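Putative citrate lyase (Ralstonia eutropha, PDB 3QQW) is a putative magnesium-dependent lyase of the HpcH/HpaI aldolase and citrate lyase family, probably cleaving (S)-citramalyl-CoA or a related acyl-CoA substrate. Local coordinates at residues A23-F28 with M252-P257; G186-A191 with F199-L204; H90-P95 with P118-S123. All coordinates share one frame; numbering follows the deposited sequence.

Interaction 1. Residues A23-F28 with M252-P257; sequences AACEHF and MWSIYP
The seam that closes this TIM barrel lies here, where the first strand, 25-29, pairs in parallel with the last, 251-254. Four backbone hydrogen bonds join the two segments, each contributing donors and acceptors in turn; the straightest runs from Phe28 N to Ser254 O (2.9 Å, 166°), nearly along the C=O axis. Glu26, Trp253 and Phe28 gather inside the barrel. Phe28 CE1 lies over one face of the indole, 3.3 Å from Trp253 CD2, the ring planes crossing obliquely at 36°. Glu26, extended through CG, runs alongside the indole, and a water bridges Glu26 OE1 (2.7 Å) to Trp253 NE1, lying in the indole plane. Stronger partners fix the polar ends: Arg251 forms a salt bridge with Glu26, and Asp174 accepts from Trp253 NE1. On the face of Cys25 and Ser254, His27 CG is anti to the backbone N (chi1 -173°), which brings ND1 to Ser254 OG at 2.8 Å; either atom could donate. Cys25 SG packs 3.5 Å from Ser254 CB. Helix 260-267 covers this outer face through Ile263 and Ile260, strand 49-54 continues the sheet beyond strand 25-29, and inside the barrel Arg88 of strand 85-88 touches both Phe28 and Trp253.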
ATOM      1  N   ALA C  23      -5.971  13.911 -23.567  1.00 38.20           N
ATOM      2  CA  ALA C  23      -5.077  13.256 -24.502  1.00 37.07           C
ATOM      3  C   ALA C  23      -4.206  12.276 -23.746  1.00 41.59           C
ATOM      4  O   ALA C  23      -3.816  12.524 -22.599  1.00 40.26           O
ATOM      5  CB  ALA C  23      -4.225  14.303 -25.198  1.00 36.87           C
ATOM      6  N   ALA C  24      -3.927  11.154 -24.377  1.00 40.44           N
ATOM      7  CA  ALA C  24      -3.102  10.070 -23.824  1.00 39.21           C
ATOM      8  C   ALA C  24      -1.642  10.486 -23.659  1.00 39.45           C
ATOM      9  O   ALA C  24      -0.893   9.864 -22.911  1.00 38.88           O
ATOM     10  CB  ALA C  24      -3.186   8.894 -24.763  1.00 40.75           C
ATOM     11  N   CYS C  25      -1.241  11.550 -24.354  1.00 35.33           N
ATOM     12  CA  CYS C  25       0.146  11.986 -24.379  1.00 33.65           C
ATOM     13  C   CYS C  25       0.311  13.457 -24.079  1.00 37.09           C
ATOM     14  O   CYS C  25      -0.474  14.289 -24.531  1.00 35.54           O
ATOM     15  CB  CYS C  25       0.752  11.642 -25.739  1.00 33.93           C
ATOM     16  SG  CYS C  25       2.508  12.030 -25.881  1.00 36.87           S
ATOM     17  N   GLU C  26       1.389  13.769 -23.368  1.00 34.86           N
ATOM     18  CA  GLU C  26       1.752  15.131 -23.002  1.00 34.16           C
ATOM     19  C   GLU C  26       3.196  15.353 -23.375  1.00 37.05           C
ATOM     20  O   GLU C  26       4.089  14.781 -22.740  1.00 36.16           O
ATOM     21  CB  GLU C  26       1.511  15.399 -21.509  1.00 34.17           C
ATOM     22  CG  GLU C  26       1.603  16.879 -21.170  1.00 36.61           C
ATOM     23  CD  GLU C  26       1.372  17.201 -19.711  1.00 47.22           C
ATOM     24  OE1 GLU C  26       0.244  16.961 -19.235  1.00 43.18           O
ATOM     25  OE2 GLU C  26       2.308  17.698 -19.043  1.00 41.42           O
ATOM     26  N   HIS C  27       3.422  16.153 -24.423  1.00 34.18           N
ATOM     27  CA  HIS C  27       4.756  16.407 -24.954  1.00 35.63           C
ATOM     28  C   HIS C  27       5.371  17.674 -24.345  1.00 40.72           C
ATOM     29  O   HIS C  27       4.722  18.716 -24.288  1.00 39.94           O
ATOM     30  CB  HIS C  27       4.711  16.500 -26.478  1.00 37.86           C
ATOM     31  CG  HIS C  27       6.061  16.601 -27.095  1.00 43.62           C
ATOM     32  ND1 HIS C  27       6.900  15.497 -27.182  1.00 46.72           N
ATOM     33  CD2 HIS C  27       6.694  17.677 -27.608  1.00 46.65           C
ATOM     34  CE1 HIS C  27       8.010  15.940 -27.746  1.00 47.60           C
ATOM     35  NE2 HIS C  27       7.931  17.244 -28.024  1.00 47.96           N
ATOM     36  N   PHE C  28       6.616  17.566 -23.854  1.00 37.75           N
ATOM     37  CA  PHE C  28       7.346  18.694 -23.274  1.00 36.59           C
ATOM     38  C   PHE C  28       8.275  19.317 -24.285  1.00 42.65           C
ATOM     39  O   PHE C  28       8.883  18.592 -25.063  1.00 43.51           O
ATOM     40  CB  PHE C  28       8.145  18.244 -22.044  1.00 36.87           C
ATOM     41  CG  PHE C  28       7.262  18.149 -20.834  1.00 35.15           C
ATOM     42  CD1 PHE C  28       6.252  17.187 -20.761  1.00 35.55           C
ATOM     43  CD2 PHE C  28       7.420  19.025 -19.771  1.00 35.74           C
ATOM     44  CE1 PHE C  28       5.415  17.124 -19.660  1.00 35.47           C
ATOM     45  CE2 PHE C  28       6.618  18.919 -18.635  1.00 36.70           C
ATOM     46  CZ  PHE C  28       5.616  17.984 -18.596  1.00 34.47           C
HETATM   47  N   MSE C 252       0.696   9.686 -20.496  1.00 35.95           N
HETATM   48  CA  MSE C 252       2.131   9.550 -20.362  1.00 34.26           C
HETATM   49  C   MSE C 252       2.816  10.705 -21.009  1.00 39.01           C
HETATM   50  O   MSE C 252       2.431  11.124 -22.102  1.00 40.42           O
HETATM   51  CB  MSE C 252       2.605   8.238 -20.993  1.00 36.64           C
HETATM   52  CG  MSE C 252       4.006   7.866 -20.593  1.00 41.35           C
HETATM   53 SE   MSE C 252       4.366   6.091 -21.172  0.75 47.33          SE
HETATM   54  CE  MSE C 252       6.289   6.246 -21.432  1.00 44.77           C
ATOM     55  N   TRP C 253       3.893  11.162 -20.377  1.00 34.74           N
ATOM     56  CA  TRP C 253       4.729  12.240 -20.882  1.00 34.49           C
ATOM     57  C   TRP C 253       5.566  11.796 -22.075  1.00 41.35           C
ATOM     58  O   TRP C 253       5.960  10.637 -22.182  1.00 42.95           O
ATOM     59  CB  TRP C 253       5.652  12.741 -19.773  1.00 33.13           C
ATOM     60  CG  TRP C 253       4.997  13.576 -18.714  1.00 33.89           C
ATOM     61  CD1 TRP C 253       3.662  13.687 -18.453  1.00 36.67           C
ATOM     62  CD2 TRP C 253       5.665  14.411 -17.759  1.00 33.29           C
ATOM     63  NE1 TRP C 253       3.452  14.557 -17.411  1.00 36.65           N
ATOM     64  CE2 TRP C 253       4.665  15.030 -16.972  1.00 37.36           C
ATOM     65  CE3 TRP C 253       7.014  14.764 -17.544  1.00 34.21           C
ATOM     66  CZ2 TRP C 253       4.971  15.936 -15.942  1.00 35.68           C
ATOM     67  CZ3 TRP C 253       7.314  15.675 -16.535  1.00 34.88           C
ATOM     68  CH2 TRP C 253       6.304  16.224 -15.726  1.00 34.90           C
ATOM     69  N   SER C 254       5.896  12.754 -22.932  1.00 38.37           N
ATOM     70  CA  SER C 254       6.770  12.589 -24.077  1.00 39.21           C
ATOM     71  C   SER C 254       7.838  13.680 -24.053  1.00 46.39           C
ATOM     72  O   SER C 254       7.525  14.832 -23.739  1.00 45.70           O
ATOM     73  CB  SER C 254       5.963  12.662 -25.366  1.00 40.99           C
ATOM     74  OG  SER C 254       6.818  12.834 -26.481  1.00 45.72           O
ATOM     75  N   ILE C 255       9.081  13.333 -24.388  1.00 45.86           N
ATOM     76  CA  ILE C 255      10.177  14.310 -24.443  1.00 46.45           C
ATOM     77  C   ILE C 255      10.782  14.363 -25.845  1.00 52.98           C
ATOM     78  O   ILE C 255      11.623  15.215 -26.116  1.00 54.57           O
ATOM     79  CB  ILE C 255      11.260  14.090 -23.367  1.00 49.63           C
ATOM     80  CG1 ILE C 255      11.699  12.603 -23.274  1.00 51.53           C
ATOM     81  CG2 ILE C 255      10.798  14.697 -22.040  1.00 46.68           C
ATOM     82  CD1 ILE C 255      12.989  12.327 -22.481  1.00 63.78           C
ATOM     83  N   TYR C 256      10.342  13.478 -26.733  1.00 50.27           N
ATOM     84  CA  TYR C 256      10.808  13.431 -28.118  1.00 51.53           C
ATOM     85  C   TYR C 256       9.606  13.127 -29.036  1.00 53.21           C
ATOM     86  O   TYR C 256       8.794  12.265 -28.701  1.00 51.28           O
ATOM     87  CB  TYR C 256      11.955  12.423 -28.297  1.00 55.14           C
ATOM     88  CG  TYR C 256      12.741  12.670 -29.562  1.00 61.37           C
ATOM     89  CD1 TYR C 256      13.637  13.736 -29.654  1.00 63.74           C
ATOM     90  CD2 TYR C 256      12.555  11.871 -30.691  1.00 63.82           C
ATOM     91  CE1 TYR C 256      14.344  13.987 -30.827  1.00 66.59           C
ATOM     92  CE2 TYR C 256      13.246  12.123 -31.874  1.00 66.41           C
ATOM     93  CZ  TYR C 256      14.148  13.179 -31.936  1.00 74.53           C
ATOM     94  OH  TYR C 256      14.872  13.447 -33.077  1.00 76.57           O
ATOM     95  N   PRO C 257       9.445  13.840 -30.171  1.00 50.15           N
ATOM     96  CA  PRO C 257       8.251  13.641 -31.011  1.00 49.60           C
ATOM     97  C   PRO C 257       7.973  12.200 -31.442  1.00 54.18           C
ATOM     98  O   PRO C 257       6.812  11.836 -31.617  1.00 54.71           O
ATOM     99  CB  PRO C 257       8.537  14.519 -32.228  1.00 52.42           C
ATOM    100  CG  PRO C 257       9.378  15.626 -31.680  1.00 56.61           C
ATOM    101  CD  PRO C 257      10.288  14.932 -30.705  1.00 52.74           C
TER
HETATM  102  O   HOH W   1       0.314  14.738 -17.767  1.00 36.08           O

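Interaction 2. Residues G186-A191 with F199-L204; sequences GAIPAA and FEHALL
Ile188 points its side chain at the start of helix 202-217, crossing both His201 and Leu203 obliquely, and so fastens the loop after helix 177-182 to the N-terminus of the next helix in this TIM-barrel protein. Its CG1 branch, anti to the carbonyl carbon (chi1 -60°), reaches between the imidazole and the leucine: Ile188 CG1 lies 3.8 Å from His201 CE1 and 3.9 Å from Leu203 CD1. The other branch, CG2, sits over the centre of one face of the His201 ring. Farther out, Ile188 CD1 meets Leu204 CD2 at 4.0 Å, while Val181 of helix 177-182 touches both of these side chains. Pro189 approaches the histidine differently, tip to tip, with Pro189 CD 4.1 Å from His201 NE2. No hydrogen bond joins the segments, so the contact rests on the packing of these side chains. A second subunit borders it: Arg244 of that subunit donates to the carbonyl oxygens of Gly186 and Ala187, and its Phe247 packs on Leu203. The imidazole is itself anchored, because His201 is the N-cap of the helix. With CG anti to its backbone N (chi1 -173°), its ND1 accepts from Leu203 N at 3.1 Å, the donor standing 28° out of the ring plane.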
ATOM      1  N   GLY C 186      20.096   7.134  -2.393  1.00 65.06           N
ATOM      2  CA  GLY C 186      20.703   6.018  -3.109  1.00 64.95           C
ATOM      3  C   GLY C 186      20.142   4.631  -2.836  1.00 65.61           C
ATOM      4  O   GLY C 186      20.742   3.659  -3.296  1.00 65.98           O
ATOM      5  N   ALA C 187      18.998   4.505  -2.107  1.00 58.88           N
ATOM      6  CA  ALA C 187      18.424   3.188  -1.770  1.00 58.08           C
ATOM      7  C   ALA C 187      17.745   2.532  -2.960  1.00 60.89           C
ATOM      8  O   ALA C 187      17.566   1.307  -2.979  1.00 58.78           O
ATOM      9  CB  ALA C 187      17.446   3.306  -0.625  1.00 57.51           C
ATOM     10  N   ILE C 188      17.323   3.354  -3.942  1.00 58.25           N
ATOM     11  CA  ILE C 188      16.738   2.862  -5.188  1.00 57.08           C
ATOM     12  C   ILE C 188      17.857   2.926  -6.237  1.00 64.31           C
ATOM     13  O   ILE C 188      18.343   4.023  -6.519  1.00 64.67           O
ATOM     14  CB  ILE C 188      15.455   3.602  -5.617  1.00 57.31           C
ATOM     15  CG1 ILE C 188      14.353   3.478  -4.535  1.00 55.63           C
ATOM     16  CG2 ILE C 188      14.982   3.085  -6.989  1.00 57.51           C
ATOM     17  CD1 ILE C 188      13.091   4.308  -4.783  1.00 49.60           C
ATOM     18  N   PRO C 189      18.327   1.769  -6.762  1.00 62.98           N
ATOM     19  CA  PRO C 189      19.434   1.806  -7.744  1.00 64.55           C
ATOM     20  C   PRO C 189      19.003   2.408  -9.078  1.00 69.28           C
ATOM     21  O   PRO C 189      17.809   2.495  -9.352  1.00 66.89           O
ATOM     22  CB  PRO C 189      19.843   0.340  -7.892  1.00 67.97           C
ATOM     23  CG  PRO C 189      18.666  -0.458  -7.449  1.00 71.56           C
ATOM     24  CD  PRO C 189      17.866   0.387  -6.495  1.00 65.24           C
ATOM     25  N   ALA C 190      19.985   2.843  -9.888  1.00 68.86           N
ATOM     26  CA  ALA C 190      19.791   3.475 -11.196  1.00 68.28           C
ATOM     27  C   ALA C 190      19.053   2.560 -12.176  1.00 71.09           C
ATOM     28  O   ALA C 190      18.241   3.054 -12.966  1.00 69.76           O
ATOM     29  CB  ALA C 190      21.128   3.881 -11.780  1.00 71.46           C
ATOM     30  N   ALA C 191      19.299   1.236 -12.094  1.00 67.52           N
ATOM     31  CA  ALA C 191      18.658   0.207 -12.929  1.00 67.44           C
ATOM     32  C   ALA C 191      17.118   0.191 -12.791  1.00 68.84           C
ATOM     33  O   ALA C 191      16.419  -0.267 -13.707  1.00 67.70           O
ATOM     34  CB  ALA C 191      19.212  -1.160 -12.582  1.00 70.04           C
ATOM     35  N   PHE C 199       8.800  -0.698 -13.026  1.00 39.75           N
ATOM     36  CA  PHE C 199       7.493  -1.339 -12.936  1.00 38.42           C
ATOM     37  C   PHE C 199       7.507  -2.495 -11.941  1.00 45.32           C
ATOM     38  O   PHE C 199       6.471  -3.150 -11.763  1.00 45.72           O
ATOM     39  CB  PHE C 199       7.086  -1.861 -14.319  1.00 40.63           C
ATOM     40  CG  PHE C 199       6.850  -0.799 -15.366  1.00 41.81           C
ATOM     41  CD1 PHE C 199       5.806   0.118 -15.232  1.00 43.17           C
ATOM     42  CD2 PHE C 199       7.603  -0.774 -16.537  1.00 43.04           C
ATOM     43  CE1 PHE C 199       5.576   1.087 -16.223  1.00 43.39           C
ATOM     44  CE2 PHE C 199       7.353   0.180 -17.528  1.00 44.57           C
ATOM     45  CZ  PHE C 199       6.359   1.110 -17.363  1.00 40.70           C
ATOM     46  N   GLU C 200       8.675  -2.764 -11.309  1.00 44.90           N
ATOM     47  CA  GLU C 200       8.878  -3.941 -10.460  1.00 47.23           C
ATOM     48  C   GLU C 200       9.511  -3.672  -9.084  1.00 52.45           C
ATOM     49  O   GLU C 200       9.234  -4.440  -8.158  1.00 54.58           O
ATOM     50  CB  GLU C 200       9.717  -4.981 -11.203  1.00 50.63           C
ATOM     51  CG  GLU C 200       8.936  -5.622 -12.344  1.00 63.42           C
ATOM     52  CD  GLU C 200       9.737  -6.322 -13.424  1.00 82.48           C
ATOM     53  OE1 GLU C 200      10.942  -6.595 -13.210  1.00 80.89           O
ATOM     54  OE2 GLU C 200       9.143  -6.624 -14.483  1.00 75.36           O
ATOM     55  N   HIS C 201      10.342  -2.622  -8.933  1.00 46.80           N
ATOM     56  CA  HIS C 201      10.937  -2.282  -7.632  1.00 45.52           C
ATOM     57  C   HIS C 201       9.794  -1.967  -6.659  1.00 46.73           C
ATOM     58  O   HIS C 201       8.912  -1.167  -6.986  1.00 45.73           O
ATOM     59  CB  HIS C 201      11.922  -1.104  -7.760  1.00 45.77           C
ATOM     60  CG  HIS C 201      12.689  -0.808  -6.508  1.00 49.34           C
ATOM     61  ND1 HIS C 201      12.117  -0.120  -5.437  1.00 49.97           N
ATOM     62  CD2 HIS C 201      13.963  -1.124  -6.190  1.00 53.20           C
ATOM     63  CE1 HIS C 201      13.061  -0.047  -4.509  1.00 50.56           C
ATOM     64  NE2 HIS C 201      14.188  -0.638  -4.913  1.00 53.08           N
ATOM     65  N   ALA C 202       9.790  -2.636  -5.503  1.00 42.51           N
ATOM     66  CA  ALA C 202       8.748  -2.548  -4.482  1.00 41.06           C
ATOM     67  C   ALA C 202       8.357  -1.110  -4.129  1.00 43.92           C
ATOM     68  O   ALA C 202       7.164  -0.837  -4.004  1.00 43.15           O
ATOM     69  CB  ALA C 202       9.193  -3.287  -3.235  1.00 42.56           C
ATOM     70  N   LEU C 203       9.339  -0.191  -4.014  1.00 39.43           N
ATOM     71  CA  LEU C 203       9.062   1.199  -3.675  1.00 37.72           C
ATOM     72  C   LEU C 203       8.425   1.948  -4.833  1.00 41.38           C
ATOM     73  O   LEU C 203       7.612   2.848  -4.602  1.00 39.76           O
ATOM     74  CB  LEU C 203      10.327   1.926  -3.208  1.00 38.46           C
ATOM     75  CG  LEU C 203      10.991   1.416  -1.903  1.00 42.86           C
ATOM     76  CD1 LEU C 203      12.163   2.285  -1.542  1.00 42.74           C
ATOM     77  CD2 LEU C 203      10.004   1.339  -0.743  1.00 41.99           C
ATOM     78  N   LEU C 204       8.772   1.568  -6.076  1.00 38.05           N
ATOM     79  CA  LEU C 204       8.250   2.225  -7.270  1.00 36.83           C
ATOM     80  C   LEU C 204       6.854   1.714  -7.582  1.00 40.51           C
ATOM     81  O   LEU C 204       5.971   2.518  -7.891  1.00 39.58           O
ATOM     82  CB  LEU C 204       9.225   2.038  -8.434  1.00 37.94           C
ATOM     83  CG  LEU C 204      10.617   2.660  -8.169  1.00 42.05           C
ATOM     84  CD1 LEU C 204      11.530   2.467  -9.334  1.00 41.66           C
ATOM     85  CD2 LEU C 204      10.498   4.169  -7.816  1.00 43.83           C
TER

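Interaction 3. Residues H90-P95 with P118-S123; sequences HDPSHP and PKATNS
Pro118 O is held close against the start of the other loop, 3.2 Å from Asp91 CB and 3.1 Å from Pro92 CD. Alongside it, Asp91 CB meets Lys119 CB at 3.5 Å, the two side chains crossing obliquely, and Pro92 CG rests 4.0 Å from Ala120 CB. No direct hydrogen bond links the loops. A water lies between them instead, near Lys119 O (2.7 Å) and, at longer range, Asp91 OD2. These loops follow strands 85-88 and 115-117 and lead into helices 97-107 and 123-139, so the contact joins successive beta-alpha connections of the TIM barrel at the C-terminal ends of its strands, where barrels of this fold carry their active sites. What shapes the first loop is an Asx turn set within a type I beta turn from Asp91 to His94. Asp91 CG occupies the crowded position between backbone N and carbonyl carbon (chi1 71°), and OD2 is gripped twice: Ser93 OG donates to its syn lone pair at 2.5 Å, while Ser93 N comes from above the carboxylate plane. In the second loop, Lys119 leads its amine away from Asp91 to salt bridges with Glu56 and Asp179, the latter a predicted Mg2+ ligand. Lys119 N donates to Glu153, predicted to bind both metal and substrate, and Ala120 O is hydrogen-bonded to Thr154 OG1.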
ATOM      1  N   HIS C  90       7.921  26.712 -12.051  1.00 35.89           N
ATOM      2  CA  HIS C  90       8.924  26.279 -11.090  1.00 35.56           C
ATOM      3  C   HIS C  90       8.246  25.703  -9.816  1.00 41.40           C
ATOM      4  O   HIS C  90       7.067  25.956  -9.572  1.00 41.07           O
ATOM      5  CB  HIS C  90       9.853  27.467 -10.741  1.00 37.50           C
ATOM      6  CG  HIS C  90      10.783  27.830 -11.869  1.00 41.29           C
ATOM      7  ND1 HIS C  90      10.409  28.739 -12.864  1.00 43.03           N
ATOM      8  CD2 HIS C  90      12.020  27.364 -12.157  1.00 42.50           C
ATOM      9  CE1 HIS C  90      11.439  28.815 -13.686  1.00 42.33           C
ATOM     10  NE2 HIS C  90      12.435  28.012 -13.291  1.00 43.07           N
ATOM     11  N   ASP C  91       8.999  24.927  -9.008  1.00 39.44           N
ATOM     12  CA  ASP C  91       8.457  24.281  -7.833  1.00 40.24           C
ATOM     13  C   ASP C  91       8.051  25.289  -6.719  1.00 47.50           C
ATOM     14  O   ASP C  91       8.516  26.434  -6.733  1.00 48.88           O
ATOM     15  CB  ASP C  91       9.436  23.228  -7.314  1.00 42.30           C
ATOM     16  CG  ASP C  91      10.660  23.787  -6.682  1.00 54.56           C
ATOM     17  OD1 ASP C  91      11.667  23.968  -7.400  1.00 58.52           O
ATOM     18  OD2 ASP C  91      10.627  24.033  -5.468  1.00 61.03           O
ATOM     19  N   PRO C  92       7.197  24.875  -5.744  1.00 43.27           N
ATOM     20  CA  PRO C  92       6.729  25.824  -4.713  1.00 43.41           C
ATOM     21  C   PRO C  92       7.812  26.446  -3.822  1.00 48.06           C
ATOM     22  O   PRO C  92       7.525  27.418  -3.112  1.00 47.24           O
ATOM     23  CB  PRO C  92       5.778  24.974  -3.861  1.00 44.66           C
ATOM     24  CG  PRO C  92       5.307  23.883  -4.778  1.00 48.01           C
ATOM     25  CD  PRO C  92       6.516  23.566  -5.605  1.00 43.55           C
ATOM     26  N   SER C  93       9.038  25.909  -3.851  1.00 46.37           N
ATOM     27  CA  SER C  93      10.137  26.425  -3.033  1.00 48.59           C
ATOM     28  C   SER C  93      10.994  27.376  -3.846  1.00 52.58           C
ATOM     29  O   SER C  93      11.807  28.105  -3.285  1.00 55.73           O
ATOM     30  CB  SER C  93      10.972  25.277  -2.462  1.00 53.49           C
ATOM     31  OG  SER C  93      11.900  24.754  -3.401  1.00 66.27           O
ATOM     32  N   HIS C  94      10.803  27.371  -5.165  1.00 46.16           N
ATOM     33  CA  HIS C  94      11.540  28.207  -6.077  1.00 46.15           C
ATOM     34  C   HIS C  94      11.053  29.651  -5.980  1.00 51.05           C
ATOM     35  O   HIS C  94       9.843  29.859  -5.857  1.00 49.57           O
ATOM     36  CB  HIS C  94      11.416  27.677  -7.505  1.00 45.23           C
ATOM     37  CG  HIS C  94      12.437  28.257  -8.432  1.00 49.95           C
ATOM     38  ND1 HIS C  94      12.213  29.451  -9.098  1.00 52.38           N
ATOM     39  CD2 HIS C  94      13.672  27.807  -8.752  1.00 52.67           C
ATOM     40  CE1 HIS C  94      13.318  29.699  -9.783  1.00 52.72           C
ATOM     41  NE2 HIS C  94      14.227  28.742  -9.602  1.00 53.53           N
ATOM     42  N   PRO C  95      11.976  30.660  -6.038  1.00 49.65           N
ATOM     43  CA  PRO C  95      11.540  32.071  -5.927  1.00 50.09           C
ATOM     44  C   PRO C  95      10.778  32.631  -7.142  1.00 52.95           C
ATOM     45  O   PRO C  95      10.211  33.720  -7.040  1.00 54.37           O
ATOM     46  CB  PRO C  95      12.861  32.833  -5.739  1.00 53.87           C
ATOM     47  CG  PRO C  95      13.913  31.967  -6.306  1.00 57.57           C
ATOM     48  CD  PRO C  95      13.458  30.556  -6.100  1.00 52.14           C
ATOM     49  N   PRO C 118       5.494  21.342 -10.144  1.00 36.19           N
ATOM     50  CA  PRO C 118       6.468  20.289  -9.840  1.00 36.99           C
ATOM     51  C   PRO C 118       6.987  20.297  -8.403  1.00 44.76           C
ATOM     52  O   PRO C 118       6.900  21.307  -7.705  1.00 43.55           O
ATOM     53  CB  PRO C 118       7.621  20.634 -10.783  1.00 38.44           C
ATOM     54  CG  PRO C 118       7.598  22.121 -10.835  1.00 42.88           C
ATOM     55  CD  PRO C 118       6.178  22.587 -10.545  1.00 38.49           C
ATOM     56  N   LYS C 119       7.595  19.165  -7.999  1.00 42.13           N
ATOM     57  CA  LYS C 119       8.359  19.003  -6.774  1.00 43.12           C
ATOM     58  C   LYS C 119       7.707  19.524  -5.481  1.00 45.51           C
ATOM     59  O   LYS C 119       8.438  19.937  -4.569  1.00 46.29           O
ATOM     60  CB  LYS C 119       9.712  19.718  -6.962  1.00 47.71           C
ATOM     61  CG  LYS C 119      10.822  18.852  -7.528  1.00 72.62           C
ATOM     62  CD  LYS C 119      11.885  19.730  -8.208  1.00 88.00           C
ATOM     63  CE  LYS C 119      12.618  19.034  -9.336  1.00 97.91           C
ATOM     64  NZ  LYS C 119      11.729  18.728 -10.493  1.00101.82           N
ATOM     65  N   ALA C 120       6.372  19.483  -5.360  1.00 40.57           N
ATOM     66  CA  ALA C 120       5.758  19.881  -4.082  1.00 41.11           C
ATOM     67  C   ALA C 120       6.112  18.826  -3.055  1.00 46.27           C
ATOM     68  O   ALA C 120       6.221  17.643  -3.409  1.00 44.44           O
ATOM     69  CB  ALA C 120       4.253  20.030  -4.200  1.00 41.30           C
ATOM     70  N   THR C 121       6.397  19.250  -1.824  1.00 45.23           N
ATOM     71  CA  THR C 121       6.833  18.334  -0.768  1.00 46.27           C
ATOM     72  C   THR C 121       5.707  18.037   0.215  1.00 51.04           C
ATOM     73  O   THR C 121       5.884  17.229   1.116  1.00 52.05           O
ATOM     74  CB  THR C 121       8.061  18.875  -0.057  1.00 57.41           C
ATOM     75  OG1 THR C 121       7.754  20.163   0.484  1.00 60.00           O
ATOM     76  CG2 THR C 121       9.275  18.945  -0.970  1.00 57.76           C
ATOM     77  N   ASN C 122       4.548  18.661   0.033  1.00 46.46           N
ATOM     78  CA  ASN C 122       3.391  18.405   0.870  1.00 46.20           C
ATOM     79  C   ASN C 122       2.115  18.995   0.269  1.00 47.41           C
ATOM     80  O   ASN C 122       2.155  19.809  -0.638  1.00 44.40           O
ATOM     81  CB  ASN C 122       3.587  18.902   2.326  1.00 46.18           C
ATOM     82  CG  ASN C 122       3.904  20.361   2.470  1.00 63.34           C
ATOM     83  OD1 ASN C 122       3.060  21.224   2.232  1.00 55.95           O
ATOM     84  ND2 ASN C 122       5.117  20.656   2.921  1.00 54.95           N
ATOM     85  N   SER C 123       0.992  18.582   0.832  1.00 46.08           N
ATOM     86  CA  SER C 123      -0.363  18.962   0.488  1.00 46.52           C
ATOM     87  C   SER C 123      -0.549  20.517   0.573  1.00 51.96           C
ATOM     88  O   SER C 123      -1.179  21.121  -0.314  1.00 49.78           O
ATOM     89  CB  SER C 123      -1.309  18.204   1.422  1.00 48.91           C
ATOM     90  OG  SER C 123      -2.631  18.694   1.443  1.00 68.27           O
TER
HETATM   91  O   HOH W   2       9.195  22.174  -3.237  1.00 64.33           O

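Interactions 2 and 3 are both nested within the chain loop that interaction 1 closes, and they follow one another in series. Their centres form a nearly even triangle, about 22 to 23 Å apart, without touching; the nearest atoms of interaction 1 are about 7 Å from either of the others. Interactions 1 and 3 border the predicted active site. Lys119 of interaction 3 comes closest to the predicted Mg2+ ligands, its side chain about 3 Å from that of Asp179 and about 4 Å from that of Glu153. From the barrel interior, the side chain of Trp253 of interaction 1 lies about 3 Å from that of Arg88, predicted to bind the substrate. Interaction 2 is peripheral, the side chain of Leu204 about 10 Å from those of Glu153 and Asp179, and it alone meets another subunit.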